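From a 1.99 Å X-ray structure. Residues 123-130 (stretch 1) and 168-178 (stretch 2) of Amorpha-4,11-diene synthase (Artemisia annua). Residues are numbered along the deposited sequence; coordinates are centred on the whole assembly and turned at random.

Stretch 1 (123-130) WFRLMRKQ
Stretch 2 168-178: SMRVPGEIILE

Arg128, a buried helix residue, grips stretch 2 by both a carboxylate and a backbone carbonyl. Its guanidinium meets Glu174 end-on in a two-pronged salt bridge. Arg128 NH2 donates to Glu174 OE2 at 2.7 Å, and Arg128 NH1 donates to Glu174 OE1 at 3.0 Å. Both bonds are close to straight, at 174° and 163°. Arg128 NH1 also donates to Met169 O at 3.0 Å. Met169 O and Glu174 OE2 lie at the guanidinium edge, near its plane, where the N-H bonds point. Arginine suits the place because one planar group can serve several acceptors at once. Arg128 NE bonds elsewhere in the structure.

Stretch 1 belongs to a helix that begins earlier in the chain, with phi/psi near -60/-45. Its backbone bonds include Met127 N to Trp123 O at 2.9 Å and Lys129 N to Arg125 O at 2.8 Å. Phe124 and Arg128 are one helical turn apart, and their CA-to-CB bonds point toward stretch 2. Arg128 leaves the helix with chi1 m (-76°) and then runs extended, with chi2, chi3 and chi4 at -157°, 173° and 177°.

In stretch 2, Arg170 (-74/152) and Val171 (-107/175) are extended. A type II turn then runs from Val171 to Glu174, with Pro172 at -64/140 and Gly173 at 93/1. At the Gly173 angles a CB would jam against the preceding carbonyl O, so glycine fits. Glu174 (-88/84) is the N-cap residue of the helix that starts at Ile175. Its side chain is m, t, -34°. Val171 N donates to Glu174 OE1 at 2.9 Å, so this oxygen ties the turn together while also receiving Arg128.

The closest CA approach is Arg125 CA to Met169 CA, 6.5 Å. Met169 (-93/8) has the largest area covered by the other stretch. Its chi angles are all m (-43°, -67°, -67°), and its CE ends against the helix. Met169 CG lies 3.7 Å from Arg125 CG. Met169 CE lies 3.8 Å from Arg128 CB and 3.5 Å from Lys129 N. Arg125 has chi1 to chi3 t, t, p; chi1 t places its CG in this contact.

Phe124 (chi1 173°, chi2 85°) adds apolar contacts. Its CZ is 3.7 Å from Leu177 CD1, and its CE2 is 4.2 Å from Met169 CB. Leu177 is m, t and points toward stretch 1 from the second helix. The two stretches bury 355 Å² in total.

Arg170 points away. Its NE forms a salt bridge with Glu178 OE2 at 2.7 Å, bracing the loop against its own helix.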

# COMPACT_ATOMS: atom_id res chain seq x y z
N TRP A 123 -3.47 -18.82 11.98
CA TRP A 123 -3.00 -19.66 10.89
C TRP A 123 -3.67 -19.24 9.59
O TRP A 123 -3.00 -19.07 8.57
CB TRP A 123 -3.30 -21.13 11.18
CG TRP A 123 -3.22 -22.03 9.97
CD1 TRP A 123 -2.09 -22.59 9.44
CD2 TRP A 123 -4.31 -22.47 9.15
NE1 TRP A 123 -2.41 -23.36 8.34
CE2 TRP A 123 -3.77 -23.30 8.14
CE3 TRP A 123 -5.70 -22.25 9.17
CZ2 TRP A 123 -4.56 -23.91 7.16
CZ3 TRP A 123 -6.49 -22.85 8.20
CH2 TRP A 123 -5.92 -23.68 7.21
N PHE A 124 -4.98 -19.03 9.65
CA PHE A 124 -5.76 -18.71 8.46
C PHE A 124 -5.25 -17.43 7.81
O PHE A 124 -5.02 -17.37 6.60
CB PHE A 124 -7.24 -18.58 8.85
CG PHE A 124 -8.14 -18.09 7.75
CD1 PHE A 124 -8.66 -18.97 6.82
CD2 PHE A 124 -8.48 -16.75 7.67
CE1 PHE A 124 -9.52 -18.52 5.80
CE2 PHE A 124 -9.33 -16.28 6.68
CZ PHE A 124 -9.85 -17.17 5.73
N ARG A 125 -5.07 -16.40 8.63
CA ARG A 125 -4.66 -15.10 8.12
C ARG A 125 -3.22 -15.11 7.58
O ARG A 125 -2.96 -14.56 6.51
CB ARG A 125 -4.82 -14.03 9.20
CG ARG A 125 -4.36 -12.65 8.75
CD ARG A 125 -4.67 -11.58 9.78
NE ARG A 125 -3.89 -11.75 11.02
CZ ARG A 125 -2.59 -11.50 11.12
NH1 ARG A 125 -1.90 -11.07 10.07
NH2 ARG A 125 -1.96 -11.68 12.29
N LEU A 126 -2.30 -15.73 8.31
CA LEU A 126 -0.91 -15.82 7.84
C LEU A 126 -0.78 -16.64 6.57
O LEU A 126 0.04 -16.31 5.69
CB LEU A 126 0.01 -16.40 8.92
CG LEU A 126 0.21 -15.68 10.24
CD1 LEU A 126 1.32 -16.39 11.06
CD2 LEU A 126 0.55 -14.20 10.03
N MET A 127 -1.57 -17.71 6.46
CA MET A 127 -1.56 -18.48 5.22
C MET A 127 -2.03 -17.62 4.04
O MET A 127 -1.36 -17.55 3.01
CB MET A 127 -2.43 -19.75 5.35
CG MET A 127 -1.81 -20.83 6.25
SD MET A 127 -0.24 -21.51 5.64
CE MET A 127 0.93 -20.59 6.61
N ARG A 128 -3.17 -16.96 4.18
CA ARG A 128 -3.73 -16.15 3.09
C ARG A 128 -2.83 -14.96 2.76
O ARG A 128 -2.68 -14.61 1.60
CB ARG A 128 -5.16 -15.68 3.40
CG ARG A 128 -6.19 -16.81 3.23
CD ARG A 128 -7.62 -16.28 2.99
NE ARG A 128 -8.52 -17.39 2.66
CZ ARG A 128 -9.82 -17.25 2.46
NH1 ARG A 128 -10.36 -16.04 2.51
NH2 ARG A 128 -10.59 -18.32 2.21
N LYS A 129 -2.24 -14.35 3.77
CA LYS A 129 -1.29 -13.26 3.54
C LYS A 129 -0.11 -13.76 2.69
O LYS A 129 0.43 -13.02 1.87
CB LYS A 129 -0.80 -12.69 4.87
CG LYS A 129 0.29 -11.60 4.79
CD LYS A 129 0.58 -11.02 6.19
CE LYS A 129 1.77 -10.04 6.18
NZ LYS A 129 1.89 -9.32 4.88
N GLN A 130 0.26 -15.02 2.87
CA GLN A 130 1.37 -15.63 2.14
C GLN A 130 0.94 -16.03 0.73
O GLN A 130 1.76 -16.41 -0.11
CB GLN A 130 1.92 -16.83 2.94
CG GLN A 130 3.25 -17.40 2.46
CD GLN A 130 4.42 -16.47 2.67
OE1 GLN A 130 4.30 -15.40 3.27
NE2 GLN A 130 5.59 -16.88 2.16
N SER A 168 -10.68 -9.92 7.85
CA SER A 168 -10.21 -8.98 6.82
C SER A 168 -9.69 -9.65 5.55
O SER A 168 -9.59 -8.98 4.51
CB SER A 168 -9.10 -8.08 7.35
OG SER A 168 -9.61 -7.34 8.43
N MET A 169 -9.36 -10.94 5.62
CA MET A 169 -8.83 -11.67 4.47
C MET A 169 -9.92 -12.37 3.70
O MET A 169 -9.62 -13.17 2.81
CB MET A 169 -7.82 -12.75 4.91
CG MET A 169 -6.84 -12.31 5.97
SD MET A 169 -5.70 -11.05 5.39
CE MET A 169 -4.75 -11.95 4.18
N ARG A 170 -11.17 -12.11 4.04
CA ARG A 170 -12.25 -12.88 3.42
C ARG A 170 -12.49 -12.46 1.98
O ARG A 170 -12.21 -11.31 1.60
CB ARG A 170 -13.55 -12.72 4.22
CG ARG A 170 -14.23 -11.39 4.07
CD ARG A 170 -15.28 -11.21 5.19
NE ARG A 170 -15.97 -9.92 5.13
CZ ARG A 170 -15.45 -8.76 5.52
NH1 ARG A 170 -14.22 -8.70 6.00
NH2 ARG A 170 -16.17 -7.64 5.42
N VAL A 171 -13.00 -13.40 1.19
CA VAL A 171 -13.41 -13.13 -0.19
C VAL A 171 -14.96 -13.14 -0.24
O VAL A 171 -15.60 -13.39 0.79
CB VAL A 171 -12.76 -14.15 -1.16
CG1 VAL A 171 -11.24 -14.23 -0.89
CG2 VAL A 171 -13.40 -15.54 -1.01
N PRO A 172 -15.56 -12.81 -1.40
CA PRO A 172 -17.03 -12.77 -1.40
C PRO A 172 -17.64 -14.14 -1.15
O PRO A 172 -17.14 -15.15 -1.64
CB PRO A 172 -17.37 -12.31 -2.81
CG PRO A 172 -16.18 -11.48 -3.22
CD PRO A 172 -15.00 -12.21 -2.63
N GLY A 173 -18.72 -14.17 -0.36
CA GLY A 173 -19.48 -15.39 -0.16
C GLY A 173 -19.06 -16.20 1.05
O GLY A 173 -19.65 -17.25 1.31
N GLU A 174 -18.06 -15.73 1.80
CA GLU A 174 -17.63 -16.49 2.98
C GLU A 174 -18.43 -16.08 4.22
O GLU A 174 -18.00 -15.23 5.01
CB GLU A 174 -16.11 -16.36 3.18
CG GLU A 174 -15.37 -17.05 2.02
CD GLU A 174 -13.86 -16.95 2.10
OE1 GLU A 174 -13.34 -15.92 2.58
OE2 GLU A 174 -13.19 -17.91 1.66
N ILE A 175 -19.60 -16.69 4.36
CA ILE A 175 -20.58 -16.27 5.35
C ILE A 175 -20.07 -16.45 6.77
O ILE A 175 -20.41 -15.65 7.66
CB ILE A 175 -21.91 -17.05 5.22
CG1 ILE A 175 -22.27 -17.26 3.75
CG2 ILE A 175 -23.05 -16.32 5.93
CD1 ILE A 175 -22.56 -18.70 3.39
N ILE A 176 -19.26 -17.49 7.00
CA ILE A 176 -18.77 -17.70 8.36
C ILE A 176 -17.89 -16.53 8.82
O ILE A 176 -17.90 -16.17 10.01
CB ILE A 176 -18.08 -19.06 8.58
CG1 ILE A 176 -17.85 -19.28 10.08
CG2 ILE A 176 -16.74 -19.15 7.82
CD1 ILE A 176 -17.89 -20.73 10.51
N LEU A 177 -17.18 -15.90 7.89
CA LEU A 177 -16.38 -14.71 8.23
C LEU A 177 -17.18 -13.40 8.22
O LEU A 177 -16.85 -12.46 8.97
CB LEU A 177 -15.14 -14.58 7.35
CG LEU A 177 -14.11 -15.69 7.51
CD1 LEU A 177 -13.04 -15.53 6.43
CD2 LEU A 177 -13.49 -15.68 8.88
N GLU A 178 -18.19 -13.29 7.37
CA GLU A 178 -19.13 -12.19 7.54
C GLU A 178 -19.74 -12.26 8.96
O GLU A 178 -19.79 -11.27 9.69
CB GLU A 178 -20.25 -12.26 6.49
CG GLU A 178 -19.78 -12.09 5.06
CD GLU A 178 -19.18 -10.72 4.80
OE1 GLU A 178 -19.60 -9.74 5.46
OE2 GLU A 178 -18.29 -10.63 3.91